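Local coordinates for protein L-fuculose phosphate aldolase (PDB 4C24) that belongs to the class II aldolase and adducin family and assembles from four copies of a zinc-binding alpha/beta subunit, at residues A[50-53]-A[54-57]; A[83-86]-A[87-90]; A[171-174]-A[175-179]; A[179-182]-A[183-187]; A[188-192]-A[193-197]. All coordinates share one frame; numbering follows the deposited sequence. Where two conformers were deposited one is given.

Contact 1: residues A[50-53]-A[54-57]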
# COMPACT_ATOMS: atom_id res chain seq x y z
N ILE A 50 -15.38 8.32 -18.68
CA ILE A 50 -15.64 9.37 -17.70
C ILE A 50 -15.14 8.89 -16.34
O ILE A 50 -15.52 7.81 -15.88
CB ILE A 50 -17.14 9.78 -17.65
CG1 ILE A 50 -17.60 10.30 -19.02
CG2 ILE A 50 -17.39 10.85 -16.58
CD1 ILE A 50 -19.04 10.75 -19.08
N ASP A 51 -14.27 9.69 -15.72
CA ASP A 51 -13.78 9.48 -14.36
C ASP A 51 -14.94 9.14 -13.42
O ASP A 51 -15.99 9.80 -13.47
CB ASP A 51 -13.07 10.76 -13.88
CG ASP A 51 -12.22 10.55 -12.63
OD1 ASP A 51 -12.78 10.24 -11.55
OD2 ASP A 51 -10.98 10.73 -12.72
N PHE A 52 -14.77 8.11 -12.59
CA PHE A 52 -15.85 7.67 -11.69
C PHE A 52 -16.38 8.78 -10.79
O PHE A 52 -17.55 8.78 -10.42
CB PHE A 52 -15.41 6.48 -10.84
CG PHE A 52 -15.43 5.15 -11.56
CD1 PHE A 52 -16.30 4.92 -12.62
CD2 PHE A 52 -14.58 4.13 -11.16
CE1 PHE A 52 -16.32 3.69 -13.28
CE2 PHE A 52 -14.60 2.90 -11.81
CZ PHE A 52 -15.46 2.68 -12.87
N PHE A 53 -15.52 9.73 -10.46
CA PHE A 53 -15.92 10.82 -9.57
C PHE A 53 -16.63 11.96 -10.29
O PHE A 53 -17.08 12.92 -9.65
CB PHE A 53 -14.71 11.30 -8.76
CG PHE A 53 -14.53 10.53 -7.50
CD1 PHE A 53 -15.21 10.92 -6.35
CD2 PHE A 53 -13.74 9.40 -7.46
CE1 PHE A 53 -15.08 10.22 -5.17
CE2 PHE A 53 -13.60 8.69 -6.27
CZ PHE A 53 -14.27 9.10 -5.13
N GLU A 54 -16.76 11.83 -11.60
CA GLU A 54 -17.43 12.83 -12.43
C GLU A 54 -18.69 12.30 -13.11
O GLU A 54 -19.32 13.00 -13.89
CB GLU A 54 -16.46 13.37 -13.48
CG GLU A 54 -15.24 14.08 -12.90
CD GLU A 54 -14.56 14.99 -13.89
OE1 GLU A 54 -14.00 14.48 -14.89
OE2 GLU A 54 -14.58 16.22 -13.67
N ILE A 55 -19.06 11.05 -12.82
CA ILE A 55 -20.25 10.46 -13.43
C ILE A 55 -21.54 10.97 -12.76
O ILE A 55 -21.71 10.85 -11.54
CB ILE A 55 -20.22 8.92 -13.42
CG1 ILE A 55 -18.96 8.40 -14.11
CG2 ILE A 55 -21.47 8.35 -14.11
CD1 ILE A 55 -18.81 6.89 -14.03
N LYS A 56 -22.43 11.53 -13.58
CA LYS A 56 -23.76 11.94 -13.13
C LYS A 56 -24.80 10.92 -13.57
O LYS A 56 -24.56 10.13 -14.49
CB LYS A 56 -24.13 13.29 -13.75
CG LYS A 56 -23.19 14.43 -13.42
CD LYS A 56 -23.79 15.72 -13.94
CE LYS A 56 -22.73 16.75 -14.30
NZ LYS A 56 -22.59 16.84 -15.78
N GLU A 57 -25.95 10.94 -12.91
CA GLU A 57 -27.06 10.07 -13.26
C GLU A 57 -27.36 10.13 -14.77
O GLU A 57 -27.62 9.09 -15.39
CB GLU A 57 -28.30 10.43 -12.42
CG GLU A 57 -29.44 9.45 -12.56
CD GLU A 57 -30.42 9.50 -11.40
OE1 GLU A 57 -30.00 9.75 -10.26
OE2 GLU A 57 -31.62 9.26 -11.65
O HOH W 1 -13.68 12.46 -16.93
O HOH W 2 -19.41 10.63 -9.83
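The backbone N of Glu54 donates to Asp51 O at 2.9 Å, closing a type I beta turn over residues 51-54 in the loop between strands 42-45 and 61-64. The same turn opens with an Asx turn: Asp51 OD1 accepts from the N of Phe53 at 3.0 Å, through the lone pair facing away from OD2. Aspartate suits this place because its short side chain, with CG anti to the backbone N (chi1 -165°), curls forward to the amide two residues on. Glu54 OE1 comes within 4.0 Å of Asp51 CB, and a water bridges OE1 to the N of Asp51. A second water donates to both Phe52 O and Ile55 O.

Beneath these polar links lies a small apolar cluster led by the buried Ile55. Its CG1 rests 3.8 Å from CG2 of Ile50 and 3.3 Å from Asp51 O. Isoleucine fits because its longer arm, CG1 to CD1, passes Ile50 and ends at Phe52. Ile55 also touches Ile14 of helix 7-22, and so anchors the exposed turn to the body of the fold. Its CD1 meets CD1 of Phe52 at 3.5 Å, at the ring edge and in the ring plane.

Contact 2: residues A[83-86]-A[87-90]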
# COMPACT_ATOMS: atom_id res chain seq x y z
N HIS A 83 -20.75 -7.15 -20.44
CA HIS A 83 -21.76 -7.24 -19.39
C HIS A 83 -23.06 -7.84 -19.90
O HIS A 83 -23.60 -8.77 -19.30
CB HIS A 83 -22.10 -5.81 -18.86
CG HIS A 83 -21.00 -5.15 -18.09
ND1 HIS A 83 -21.12 -4.81 -16.76
CD2 HIS A 83 -19.74 -4.81 -18.46
CE1 HIS A 83 -19.99 -4.25 -16.35
NE2 HIS A 83 -19.12 -4.27 -17.36
N LEU A 84 -23.55 -7.30 -21.02
CA LEU A 84 -24.84 -7.71 -21.55
C LEU A 84 -24.94 -9.22 -21.83
O LEU A 84 -25.95 -9.84 -21.51
CB LEU A 84 -25.17 -6.90 -22.78
CG LEU A 84 -26.60 -7.03 -23.31
CD1 LEU A 84 -27.64 -6.59 -22.27
CD2 LEU A 84 -26.75 -6.29 -24.63
N ILE A 85 -23.87 -9.81 -22.40
CA ILE A 85 -23.93 -11.23 -22.73
C ILE A 85 -24.06 -12.11 -21.48
O ILE A 85 -24.66 -13.19 -21.51
CB ILE A 85 -22.73 -11.64 -23.60
CG1 ILE A 85 -23.05 -12.94 -24.34
CG2 ILE A 85 -21.43 -11.70 -22.80
CD1 ILE A 85 -21.92 -13.38 -25.26
N GLN A 86 -23.53 -11.63 -20.34
CA GLN A 86 -23.75 -12.34 -19.11
C GLN A 86 -25.23 -12.34 -18.76
O GLN A 86 -25.79 -13.36 -18.43
CB GLN A 86 -22.93 -11.75 -17.96
CG GLN A 86 -21.42 -11.70 -18.23
CD GLN A 86 -20.74 -13.05 -18.01
OE1 GLN A 86 -21.31 -13.97 -17.42
NE2 GLN A 86 -19.47 -13.13 -18.40
N TYR A 87 -25.86 -11.16 -18.83
CA TYR A 87 -27.26 -11.12 -18.47
C TYR A 87 -28.14 -11.94 -19.41
O TYR A 87 -29.17 -12.48 -19.00
CB TYR A 87 -27.73 -9.68 -18.45
CG TYR A 87 -27.04 -8.82 -17.44
CD1 TYR A 87 -26.92 -9.23 -16.12
CD2 TYR A 87 -26.45 -7.61 -17.83
CE1 TYR A 87 -26.31 -8.41 -15.18
CE2 TYR A 87 -25.82 -6.79 -16.90
CZ TYR A 87 -25.76 -7.18 -15.57
OH TYR A 87 -25.14 -6.37 -14.64
N GLN A 88 -27.74 -12.03 -20.68
CA GLN A 88 -28.42 -12.82 -21.69
C GLN A 88 -28.33 -14.31 -21.44
O GLN A 88 -29.19 -15.04 -21.90
CB GLN A 88 -27.81 -12.57 -23.06
CG GLN A 88 -28.10 -11.20 -23.65
CD GLN A 88 -27.34 -10.93 -24.92
OE1 GLN A 88 -26.48 -11.72 -25.31
NE2 GLN A 88 -27.63 -9.82 -25.57
N THR A 89 -27.29 -14.75 -20.74
CA THR A 89 -26.99 -16.19 -20.68
C THR A 89 -27.09 -16.77 -19.27
O THR A 89 -27.04 -18.00 -19.09
CB THR A 89 -25.58 -16.49 -21.26
OG1 THR A 89 -24.59 -15.77 -20.53
CG2 THR A 89 -25.49 -16.12 -22.73
N ARG A 90 -27.23 -15.89 -18.27
CA ARG A 90 -27.27 -16.27 -16.87
C ARG A 90 -28.40 -15.56 -16.16
O ARG A 90 -28.48 -14.34 -16.25
CB ARG A 90 -25.98 -15.83 -16.19
CG ARG A 90 -24.76 -16.34 -16.90
CD ARG A 90 -23.57 -16.24 -16.02
NE ARG A 90 -23.71 -16.80 -14.68
CZ ARG A 90 -22.66 -17.29 -14.03
NH1 ARG A 90 -21.49 -17.32 -14.66
NH2 ARG A 90 -22.76 -17.75 -12.80
O HOH W 3 -20.96 -16.76 -17.65
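Thr89 OG1 donates to Ile85 O at 2.8 Å, a side-chain bond reaching back one turn of helix 80-89. Threonine can do this because its hydroxyl sits between its own backbone N and carbonyl carbon (chi1 59°), which turns it toward the preceding turn. One residue on, Gln86 O accepts from Thr89 N at 3.1 Å and, weakly, from Arg90 N at 2.9 Å; the Thr89 donor stands well above the carbonyl plane, as the backbone tightens and the helix runs out. Earlier, Gln88 N bonds to Leu84 O in the regular helical manner.

The amide of Gln88 reaches back along the helix, its NE2 3.7 Å from Leu84 CG and its OE1 3.8 Å from Ile85 CG1; NE2 finds its polar partner in Ile65 O. Gln86 and Arg90 run side by side, their amide and guanidinium planes 47° apart. A water joins Gln86 OE1 to Arg90 NH1, meeting the guanidinium at its edge.

Farther out, Arg90 is bent at chi3, turning its guanidinium to the carbonyls of Met149, ending helix 139-149, and Arg152; Asp92 adds a salt bridge. Tyr87 OH and His83 ND1 both bond to Ser34, and Tyr87 stacks on Phe36. His83 NE2 bonds to Asn32, and its ring touches the zinc ligand His98. This is the C-terminal end of an alpha-helix packed against the central sheet of an alpha/beta fold.

Contact 3: residues A[171-174]-A[175-179]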
# COMPACT_ATOMS: atom_id res chain seq x y z
N ASN A 171 -23.02 -7.18 -3.40
CA ASN A 171 -22.43 -8.51 -3.48
C ASN A 171 -21.39 -8.60 -4.59
O ASN A 171 -20.33 -9.19 -4.40
CB ASN A 171 -23.48 -9.61 -3.65
CG ASN A 171 -24.44 -9.71 -2.47
OD1 ASN A 171 -24.31 -9.01 -1.47
ND2 ASN A 171 -25.41 -10.60 -2.59
N ALA A 172 -21.67 -7.99 -5.75
CA ALA A 172 -20.66 -7.95 -6.83
C ALA A 172 -19.38 -7.25 -6.35
O ALA A 172 -18.27 -7.72 -6.61
CB ALA A 172 -21.20 -7.27 -8.08
N PHE A 173 -19.53 -6.13 -5.64
CA PHE A 173 -18.39 -5.41 -5.10
C PHE A 173 -17.62 -6.30 -4.12
O PHE A 173 -16.37 -6.35 -4.16
CB PHE A 173 -18.86 -4.10 -4.42
CG PHE A 173 -17.75 -3.30 -3.81
CD1 PHE A 173 -17.35 -3.56 -2.50
CD2 PHE A 173 -17.06 -2.34 -4.54
CE1 PHE A 173 -16.30 -2.87 -1.92
CE2 PHE A 173 -15.99 -1.64 -3.97
CZ PHE A 173 -15.62 -1.91 -2.66
N ASN A 174 -18.34 -7.04 -3.28
CA ASN A 174 -17.72 -7.91 -2.28
C ASN A 174 -16.92 -9.00 -2.96
O ASN A 174 -15.85 -9.36 -2.50
CB ASN A 174 -18.75 -8.56 -1.37
CG ASN A 174 -18.11 -9.44 -0.31
OD1 ASN A 174 -17.44 -8.94 0.60
ND2 ASN A 174 -18.28 -10.74 -0.45
N ILE A 175 -17.46 -9.51 -4.06
CA ILE A 175 -16.72 -10.54 -4.84
C ILE A 175 -15.44 -9.96 -5.42
O ILE A 175 -14.38 -10.59 -5.34
CB ILE A 175 -17.59 -11.17 -5.94
CG1 ILE A 175 -18.74 -11.94 -5.27
CG2 ILE A 175 -16.74 -12.09 -6.85
CD1 ILE A 175 -19.81 -12.45 -6.21
N VAL A 176 -15.48 -8.76 -5.99
CA VAL A 176 -14.28 -8.15 -6.53
C VAL A 176 -13.24 -8.00 -5.41
O VAL A 176 -12.07 -8.37 -5.54
CB VAL A 176 -14.52 -6.78 -7.22
CG1 VAL A 176 -13.19 -6.11 -7.57
CG2 VAL A 176 -15.36 -6.94 -8.48
N GLU A 177 -13.68 -7.47 -4.29
CA GLU A 177 -12.79 -7.27 -3.18
C GLU A 177 -12.16 -8.57 -2.70
O GLU A 177 -10.95 -8.61 -2.46
CB GLU A 177 -13.55 -6.61 -2.04
CG GLU A 177 -12.71 -6.13 -0.89
CD GLU A 177 -13.56 -5.33 0.07
OE1 GLU A 177 -14.33 -5.96 0.81
OE2 GLU A 177 -13.45 -4.09 0.04
N GLU A 178 -12.98 -9.60 -2.55
CA GLU A 178 -12.52 -10.87 -2.02
C GLU A 178 -11.64 -11.60 -3.02
O GLU A 178 -10.62 -12.18 -2.64
CB GLU A 178 -13.69 -11.75 -1.61
CG GLU A 178 -13.32 -12.71 -0.51
CD GLU A 178 -12.76 -12.01 0.72
OE1 GLU A 178 -13.20 -10.89 1.06
OE2 GLU A 178 -11.87 -12.59 1.36
N VAL A 179 -12.02 -11.59 -4.29
CA VAL A 179 -11.17 -12.23 -5.32
C VAL A 179 -9.83 -11.50 -5.42
O VAL A 179 -8.78 -12.13 -5.53
CB VAL A 179 -11.85 -12.32 -6.68
CG1 VAL A 179 -10.87 -12.82 -7.74
CG2 VAL A 179 -13.07 -13.23 -6.58
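Asn171 O accepts from Ile175 N at 2.9 Å, the first of four successive i to i+4 bonds in the long alpha-helix 169-192. Beside this carbonyl comes Ile175, whose CG1 lies 3.3 Å from Asn171 O; its branched side chain fills the buried side toward Ala164 and Ala166 of strand 161-166. Ala172 follows, its O taking the N of Val176. Small Ala172 and beta-branched Val176 both press on Ile97 of strand 95-99, where compact residues let the helix lie close to the sheet.

Phe173 O receives Glu177 N in a nearly straight bond, 169° at the hydrogen. With CG anti to the backbone N (chi1 179°), the ring leans forward along the helix toward the next turn, where Glu177 OE2 lies 3.7 Å from Phe173 CE1 and the ring and carboxylate planes are 74° apart. The ring also packs on Lys19 and Leu20 of helix 7-22, as suits a large apolar side chain between two helices, while Glu177 packs on Lys27 of a neighbouring subunit. Last in the series, Asn174 O accepts from Glu178 N at 2.9 Å, and Glu178 CB comes within 3.3 Å of the same Asn174 O.

Contact 4: residues A[179-182]-A[183-187]. With SO4 (sulfate ion), chain D; SO4 (sulfate ion), chain B.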
# COMPACT_ATOMS: atom_id res chain seq x y z
N VAL A 179 -12.02 -11.59 -4.29
CA VAL A 179 -11.17 -12.23 -5.32
C VAL A 179 -9.83 -11.50 -5.42
O VAL A 179 -8.78 -12.13 -5.53
CB VAL A 179 -11.85 -12.32 -6.68
CG1 VAL A 179 -10.87 -12.82 -7.74
CG2 VAL A 179 -13.07 -13.23 -6.58
N GLU A 180 -9.82 -10.17 -5.34
CA GLU A 180 -8.55 -9.46 -5.36
C GLU A 180 -7.70 -9.86 -4.13
O GLU A 180 -6.47 -10.09 -4.26
CB GLU A 180 -8.79 -7.94 -5.44
CG GLU A 180 -7.52 -7.09 -5.29
CD GLU A 180 -6.36 -7.42 -6.25
OE1 GLU A 180 -6.64 -7.87 -7.36
OE2 GLU A 180 -5.20 -7.10 -5.93
N TYR A 181 -8.32 -10.01 -2.96
CA TYR A 181 -7.61 -10.38 -1.76
C TYR A 181 -7.01 -11.78 -1.94
O TYR A 181 -5.84 -11.99 -1.61
CB TYR A 181 -8.55 -10.32 -0.56
CG TYR A 181 -8.00 -10.90 0.71
CD1 TYR A 181 -7.17 -10.15 1.52
CD2 TYR A 181 -8.32 -12.20 1.11
CE1 TYR A 181 -6.64 -10.67 2.69
CE2 TYR A 181 -7.81 -12.74 2.28
CZ TYR A 181 -6.98 -11.97 3.08
OH TYR A 181 -6.47 -12.51 4.24
N CYS A 182 -7.83 -12.70 -2.42
CA CYS A 182 -7.38 -14.08 -2.62
C CYS A 182 -6.26 -14.11 -3.64
O CYS A 182 -5.29 -14.88 -3.46
CB CYS A 182 -8.52 -14.99 -3.05
SG CYS A 182 -9.66 -15.35 -1.71
N ALA A 183 -6.38 -13.32 -4.70
CA ALA A 183 -5.32 -13.29 -5.72
C ALA A 183 -4.02 -12.83 -5.11
O ALA A 183 -2.93 -13.35 -5.39
CB ALA A 183 -5.70 -12.41 -6.90
N LYS A 184 -4.11 -11.79 -4.30
CA LYS A 184 -2.95 -11.25 -3.61
C LYS A 184 -2.32 -12.29 -2.68
O LYS A 184 -1.10 -12.48 -2.72
CB LYS A 184 -3.33 -9.95 -2.85
CG LYS A 184 -2.12 -9.33 -2.18
CD LYS A 184 -2.49 -7.99 -1.58
CE LYS A 184 -1.29 -7.34 -0.92
NZ LYS A 184 -1.68 -5.95 -0.48
N ILE A 185 -3.12 -12.95 -1.85
CA ILE A 185 -2.60 -13.97 -0.94
C ILE A 185 -1.89 -15.04 -1.77
O ILE A 185 -0.78 -15.46 -1.41
CB ILE A 185 -3.71 -14.60 -0.08
CG1 ILE A 185 -4.34 -13.55 0.87
CG2 ILE A 185 -3.22 -15.83 0.69
CD1 ILE A 185 -3.35 -12.92 1.82
N TYR A 186 -2.53 -15.46 -2.85
CA TYR A 186 -1.97 -16.57 -3.66
C TYR A 186 -0.64 -16.14 -4.26
O TYR A 186 0.36 -16.92 -4.23
CB TYR A 186 -2.94 -16.94 -4.75
CG TYR A 186 -2.48 -18.05 -5.67
CD1 TYR A 186 -2.17 -19.29 -5.16
CD2 TYR A 186 -2.39 -17.85 -7.03
CE1 TYR A 186 -1.79 -20.30 -6.02
CE2 TYR A 186 -2.00 -18.85 -7.90
CZ TYR A 186 -1.71 -20.07 -7.38
OH TYR A 186 -1.31 -21.07 -8.24
N CYS A 187 -0.58 -14.96 -4.83
CA CYS A 187 0.65 -14.49 -5.46
C CYS A 187 1.78 -14.34 -4.44
O CYS A 187 2.92 -14.74 -4.67
CB CYS A 187 0.40 -13.14 -6.14
SG CYS A 187 -0.48 -13.28 -7.69
S SO4 D . -1.89 -3.45 -3.54
O1 SO4 D . -2.63 -3.10 -4.77
O2 SO4 D . -2.11 -2.35 -2.58
O3 SO4 D . -2.48 -4.70 -3.04
O4 SO4 D . -0.46 -3.62 -3.86
S SO4 B . -0.08 -4.60 2.61
O1 SO4 B . -1.29 -5.31 3.06
O2 SO4 B . -0.43 -3.17 2.53
O3 SO4 B . 0.95 -4.82 3.65
O4 SO4 B . 0.35 -5.13 1.30
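Lys184 NZ bonds to two sulfate ions, donating to O4 of the chain B sulfate at 2.8 Å and to O3 of the chain D sulfate at 3.0 Å. The residue projects from the second half of alpha-helix 169-192, extended throughout, with CG anti to the backbone N (chi1 -177°), and so carries its ammonium group well clear of the helix. The length and charge of lysine suit it to anions here; the sulfates probably come from the crystallisation liquor. Lys184 of two neighbouring subunits, Thr102 of one of them and Thr102 of this chain also take part in the sulfate binding, which places the anions where copies of the protein meet.

The backbone beneath is regular. Val179, Glu180, Tyr181 and Cys182 offer their carbonyls to the amides of Ala183, Lys184, Ile185 and Tyr186, the shortest of these bonds being Ala183 N to Val179 O at 2.8 Å. Ala183 is small enough to sit against Leu107 of helix 103-110, whereas the carboxylate of Glu180 bonds to the amides of Tyr103 and Ala104 and to Thr101.

One turn apart, Tyr181 and Ile185 form a CH-pi contact. The tyrosine ring presents a face to the isoleucine and its hydroxyl to Thr101 O of a neighbouring subunit, where it also packs on the zinc ligand His100, a combination of flat apolar surface and polar end fitted to a subunit interface. Ile185 also packs on Thr102 there. Its CG1 lies over the Tyr181 ring, 3.9 Å from the centroid and 18° off the ring normal.

Contact 5: residues A[188-192]-A[193-197]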
# COMPACT_ATOMS: atom_id res chain seq x y z
N LEU A 188 1.47 -13.73 -3.31
CA LEU A 188 2.47 -13.54 -2.28
C LEU A 188 2.94 -14.90 -1.74
O LEU A 188 4.14 -15.07 -1.47
CB LEU A 188 1.91 -12.67 -1.14
CG LEU A 188 1.61 -11.25 -1.55
CD1 LEU A 188 1.02 -10.54 -0.35
CD2 LEU A 188 2.75 -10.47 -2.08
N ALA A 189 2.02 -15.85 -1.59
CA ALA A 189 2.42 -17.17 -1.09
C ALA A 189 3.36 -17.81 -2.10
O ALA A 189 4.34 -18.43 -1.67
CB ALA A 189 1.22 -18.04 -0.83
N LYS A 190 3.09 -17.61 -3.38
CA LYS A 190 3.92 -18.25 -4.44
C LYS A 190 5.36 -17.72 -4.33
O LYS A 190 6.33 -18.42 -4.70
CB LYS A 190 3.31 -18.02 -5.83
CG LYS A 190 3.97 -18.83 -6.94
CD LYS A 190 3.49 -20.27 -6.90
CE LYS A 190 4.01 -21.05 -8.09
NZ LYS A 190 3.62 -22.49 -7.98
N ASN A 191 5.55 -16.48 -3.95
CA ASN A 191 6.89 -15.95 -3.76
C ASN A 191 7.71 -16.66 -2.69
O ASN A 191 8.94 -16.74 -2.79
CB ASN A 191 6.82 -14.47 -3.41
CG ASN A 191 6.42 -13.63 -4.58
OD1 ASN A 191 6.56 -14.04 -5.74
ND2 ASN A 191 5.89 -12.43 -4.29
N PHE A 192 7.02 -17.17 -1.67
CA PHE A 192 7.68 -17.74 -0.49
C PHE A 192 7.90 -19.23 -0.72
O PHE A 192 8.99 -19.76 -0.41
CB PHE A 192 6.79 -17.55 0.74
CG PHE A 192 7.45 -17.88 2.03
CD1 PHE A 192 7.71 -19.23 2.39
CD2 PHE A 192 7.80 -16.89 2.92
CE1 PHE A 192 8.34 -19.54 3.58
CE2 PHE A 192 8.42 -17.21 4.12
CZ PHE A 192 8.69 -18.54 4.46
N GLY A 193 6.88 -19.89 -1.24
CA GLY A 193 6.89 -21.36 -1.35
C GLY A 193 5.68 -21.85 -2.12
O GLY A 193 5.21 -21.18 -3.05
N GLU A 194 5.20 -23.04 -1.77
CA GLU A 194 4.08 -23.63 -2.48
C GLU A 194 2.81 -23.39 -1.69
O GLU A 194 2.64 -23.94 -0.62
CB GLU A 194 4.30 -25.14 -2.69
CG GLU A 194 3.28 -25.80 -3.61
CD GLU A 194 3.38 -25.34 -5.06
OE1 GLU A 194 4.39 -24.70 -5.44
OE2 GLU A 194 2.44 -25.64 -5.82
N PRO A 195 1.91 -22.56 -2.22
CA PRO A 195 0.64 -22.34 -1.54
C PRO A 195 -0.10 -23.66 -1.37
O PRO A 195 -0.14 -24.47 -2.29
CB PRO A 195 -0.11 -21.43 -2.52
CG PRO A 195 0.94 -20.78 -3.35
CD PRO A 195 1.97 -21.87 -3.52
N VAL A 196 -0.68 -23.88 -0.20
CA VAL A 196 -1.51 -25.04 0.04
C VAL A 196 -2.92 -24.77 -0.46
O VAL A 196 -3.56 -23.79 -0.04
CB VAL A 196 -1.52 -25.39 1.52
CG1 VAL A 196 -2.39 -26.60 1.77
CG2 VAL A 196 -0.08 -25.62 1.98
N VAL A 197 -3.41 -25.62 -1.37
CA VAL A 197 -4.72 -25.43 -1.97
C VAL A 197 -5.71 -26.40 -1.36
O VAL A 197 -5.49 -27.62 -1.33
CB VAL A 197 -4.69 -25.60 -3.50
CG1 VAL A 197 -6.09 -25.49 -4.09
CG2 VAL A 197 -3.73 -24.59 -4.13
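The N of Gly193 donates to Ala189 O at 3.0 Å, nearly in line with the carbonyl bond, and the chain then leaves helix 169-192 in an extended course with Gly193 at phi -173° and psi -148°. Ala189 O also accepts from Phe192 N, so two amides share one carbonyl. Glycine suits this departure because its backbone tolerates such angles. Its own O turns back toward the helix and receives a CA-H...O contact from Lys190, at 3.5 Å between Lys190 CA and Gly193 O.

Pro195 then folds back on the last turns. Its CG meets Ala189 CB at 3.7 Å, and its CD lies 4.0 Å from Lys190 CD, the two side chains meeting at a slant. The compact, rigid proline ring gives this extended loop a flat apolar surface to set against the small methyl of alanine. Beside it, Lys190 and Glu194 run alongside each other, pointing the same way. A weak salt bridge between Lys190 NZ and Glu194 OE1 at 3.5 Å, reached through a bend at chi2 in each chain, rests on one of two lysine conformers and is doubtful.

The whole turn joins helix 169-192 to the loop leading to helix 200-210. Pro195 also packs on Ser117, while the ring of Phe192 meets Tyr186 of a neighbouring subunit and Val196 makes backbone hydrogen bonds with that subunit.

Overall arrangement
The five contacts follow one another along the chain, from the turn of contact 1 and helix 80-89 of contact 2 to two on helix 169-192 and one where the chain leaves it. Contacts 3 and 4 share Val179, with centres about 12 Å apart; contacts 4 and 5, about 11 Å apart between centres, touch through Tyr186 and Pro195. This helix thus runs from the central sheet, near contact 3, out to contact 5, whose centre lies about 26 Å from the chain centre. Contacts 1 and 2 touch no other subunit, whereas contacts 3, 4 and 5 all do, so helix 169-192 links the sheet of one subunit to the tetramer. Contacts 1 and 5 are farthest apart, about 39 Å between centres.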